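Local coordinates for protein phosphatase 2C (Toxoplasma gondii, PDB 3D8K) that belongs to the PP2C family and probably removes phosphate from phosphoserine and phosphothreonine residues of proteins, possibly with manganese, at residues E83-Q88 with P252-F257. Residues are numbered along the deposited sequence; the frame is centred on the assembly and turned at random.
Sequences EEITRQ and PDVTTF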
loop_
_atom_site.group_PDB
_atom_site.type_symbol
_atom_site.label_atom_id
_atom_site.label_comp_id
_atom_site.label_asym_id
_atom_site.label_seq_id
_atom_site.Cartn_x
_atom_site.Cartn_y
_atom_site.Cartn_z
ATOM N N GLU C 83 25.916 -20.094 6.116
ATOM C CA GLU C 83 25.893 -19.829 7.556
ATOM C C GLU C 83 24.503 -19.565 8.102
ATOM O O GLU C 83 24.110 -20.129 9.129
ATOM C CB GLU C 83 26.799 -18.651 7.897
ATOM C CG GLU C 83 28.194 -18.785 7.297
ATOM C CD GLU C 83 28.433 -17.853 6.113
ATOM O OE1 GLU C 83 28.823 -16.684 6.348
ATOM O OE2 GLU C 83 28.222 -18.287 4.957
ATOM N N GLU C 84 23.752 -18.713 7.416
ATOM C CA GLU C 84 22.403 -18.379 7.854
ATOM C C GLU C 84 21.407 -19.527 7.665
ATOM O O GLU C 84 20.510 -19.703 8.478
ATOM C CB GLU C 84 21.911 -17.135 7.121
ATOM C CG GLU C 84 21.063 -16.232 7.988
ATOM C CD GLU C 84 21.838 -15.676 9.172
ATOM O OE1 GLU C 84 22.844 -14.970 8.952
ATOM O OE2 GLU C 84 21.443 -15.948 10.324
ATOM N N ILE C 85 21.569 -20.306 6.601
ATOM C CA ILE C 85 20.667 -21.417 6.331
ATOM C C ILE C 85 20.917 -22.587 7.286
ATOM O O ILE C 85 19.985 -23.290 7.689
ATOM C CB ILE C 85 20.819 -21.916 4.872
ATOM C CG1 ILE C 85 20.430 -20.808 3.890
ATOM C CG2 ILE C 85 19.931 -23.116 4.633
ATOM C CD1 ILE C 85 20.688 -21.155 2.415
ATOM N N THR C 86 22.182 -22.795 7.637
ATOM C CA THR C 86 22.564 -23.874 8.538
ATOM C C THR C 86 22.054 -23.611 9.954
ATOM O O THR C 86 21.593 -24.519 10.643
ATOM C CB THR C 86 24.098 -24.031 8.576
ATOM O OG1 THR C 86 24.550 -24.566 7.328
ATOM C CG2 THR C 86 24.521 -24.947 9.700
ATOM N N ARG C 87 22.138 -22.353 10.366
ATOM C CA ARG C 87 21.721 -21.933 11.697
ATOM C C ARG C 87 20.244 -22.163 11.950
ATOM O O ARG C 87 19.844 -22.545 13.045
ATOM C CB ARG C 87 22.046 -20.458 11.889
ATOM C CG ARG C 87 21.596 -19.902 13.206
ATOM C CD ARG C 87 21.703 -18.393 13.214
ATOM N NE ARG C 87 23.088 -17.944 13.188
ATOM C CZ ARG C 87 23.941 -18.127 14.185
ATOM N NH1 ARG C 87 23.545 -18.754 15.285
ATOM N NH2 ARG C 87 25.186 -17.675 14.081
ATOM N N GLN C 88 19.431 -21.938 10.928
ATOM C CA GLN C 88 17.995 -22.115 11.066
ATOM C C GLN C 88 17.665 -23.606 11.148
ATOM O O GLN C 88 16.728 -24.013 11.847
ATOM C CB GLN C 88 17.285 -21.461 9.884
ATOM C CG GLN C 88 16.090 -20.615 10.276
ATOM C CD GLN C 88 16.394 -19.635 11.400
ATOM O OE1 GLN C 88 17.390 -18.912 11.367
ATOM N NE2 GLN C 88 15.522 -19.598 12.395
ATOM N N PRO C 252 22.615 -29.457 7.129
ATOM C CA PRO C 252 22.456 -29.611 5.690
ATOM C C PRO C 252 23.685 -29.318 4.862
ATOM O O PRO C 252 24.610 -28.622 5.291
ATOM C CB PRO C 252 21.336 -28.642 5.373
ATOM C CG PRO C 252 21.675 -27.503 6.259
ATOM C CD PRO C 252 21.989 -28.200 7.577
ATOM N N ASP C 253 23.659 -29.887 3.662
ATOM C CA ASP C 253 24.685 -29.721 2.645
ATOM C C ASP C 253 24.142 -28.553 1.831
ATOM O O ASP C 253 23.124 -28.681 1.171
ATOM C CB ASP C 253 24.772 -31.002 1.802
ATOM C CG ASP C 253 25.340 -30.765 0.412
ATOM O OD1 ASP C 253 26.359 -30.044 0.314
ATOM O OD2 ASP C 253 24.776 -31.315 -0.577
ATOM N N VAL C 254 24.796 -27.403 1.918
ATOM C CA VAL C 254 24.353 -26.223 1.194
ATOM C C VAL C 254 25.220 -25.901 -0.027
ATOM O O VAL C 254 26.403 -25.607 0.106
ATOM C CB VAL C 254 24.350 -24.991 2.109
ATOM C CG1 VAL C 254 23.821 -23.780 1.348
ATOM C CG2 VAL C 254 23.499 -25.260 3.341
ATOM N N THR C 255 24.623 -25.938 -1.210
ATOM C CA THR C 255 25.346 -25.646 -2.444
ATOM C C THR C 255 24.744 -24.432 -3.142
ATOM O O THR C 255 23.593 -24.071 -2.881
ATOM C CB THR C 255 25.292 -26.847 -3.416
ATOM O OG1 THR C 255 23.926 -27.234 -3.635
ATOM C CG2 THR C 255 26.057 -28.027 -2.855
ATOM N N THR C 256 25.519 -23.799 -4.023
ATOM C CA THR C 256 25.032 -22.635 -4.763
ATOM C C THR C 256 25.403 -22.752 -6.238
ATOM O O THR C 256 26.512 -23.160 -6.568
ATOM C CB THR C 256 25.621 -21.330 -4.217
ATOM O OG1 THR C 256 25.466 -21.291 -2.797
ATOM C CG2 THR C 256 24.897 -20.136 -4.812
ATOM N N PHE C 257 24.463 -22.406 -7.116
ATOM C CA PHE C 257 24.655 -22.468 -8.566
ATOM C C PHE C 257 23.897 -21.320 -9.233
ATOM O O PHE C 257 22.985 -20.746 -8.650
ATOM C CB PHE C 257 24.061 -23.750 -9.159
ATOM C CG PHE C 257 24.690 -25.033 -8.678
ATOM C CD1 PHE C 257 24.585 -25.433 -7.347
ATOM C CD2 PHE C 257 25.321 -25.888 -9.587
ATOM C CE1 PHE C 257 25.089 -26.654 -6.930
ATOM C CE2 PHE C 257 25.825 -27.113 -9.171
ATOM C CZ PHE C 257 25.707 -27.496 -7.841
#
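Ile85 and Thr86, neighbours on helix 82-97, pack on Pro252, just before strand 253-259, and on Val254 near the strand's start. The contact is small, burying 164 Å², and is made by side chains alone. Its apolar part joins two methyl groups: Ile85 CD1 lies 4.2 Å from Val254 CG1. The extended end of Ile85 (chi2 174°) carries CD1 out to the valine. Ile85 also rests on Ala171 of the adjoining strand 165-173.

Thr86 adds looser contacts through OG1, which its chi1 of -70° sets anti to the carbonyl carbon and beside the backbone N. Thr86 OG1 sits 4.2 Å from Pro252 CG and 4.2 Å from Val254 CG2, and the Thr86 and Val254 side chains meet obliquely. This is loose packing rather than bonding; the hydroxyl has a weak hydrogen bond to Glu82 O, one turn back.

On the helix, Glu84 and Arg87 form a long salt bridge, and Glu84 also pairs with Arg156 of a second subunit.

Strand 253-259 edges a six-stranded antiparallel sheet within this chain, hydrogen-bonded through its backbone to strand 165-173. A helix lying against one sheet of the central beta sandwich is characteristic of the PP2C fold.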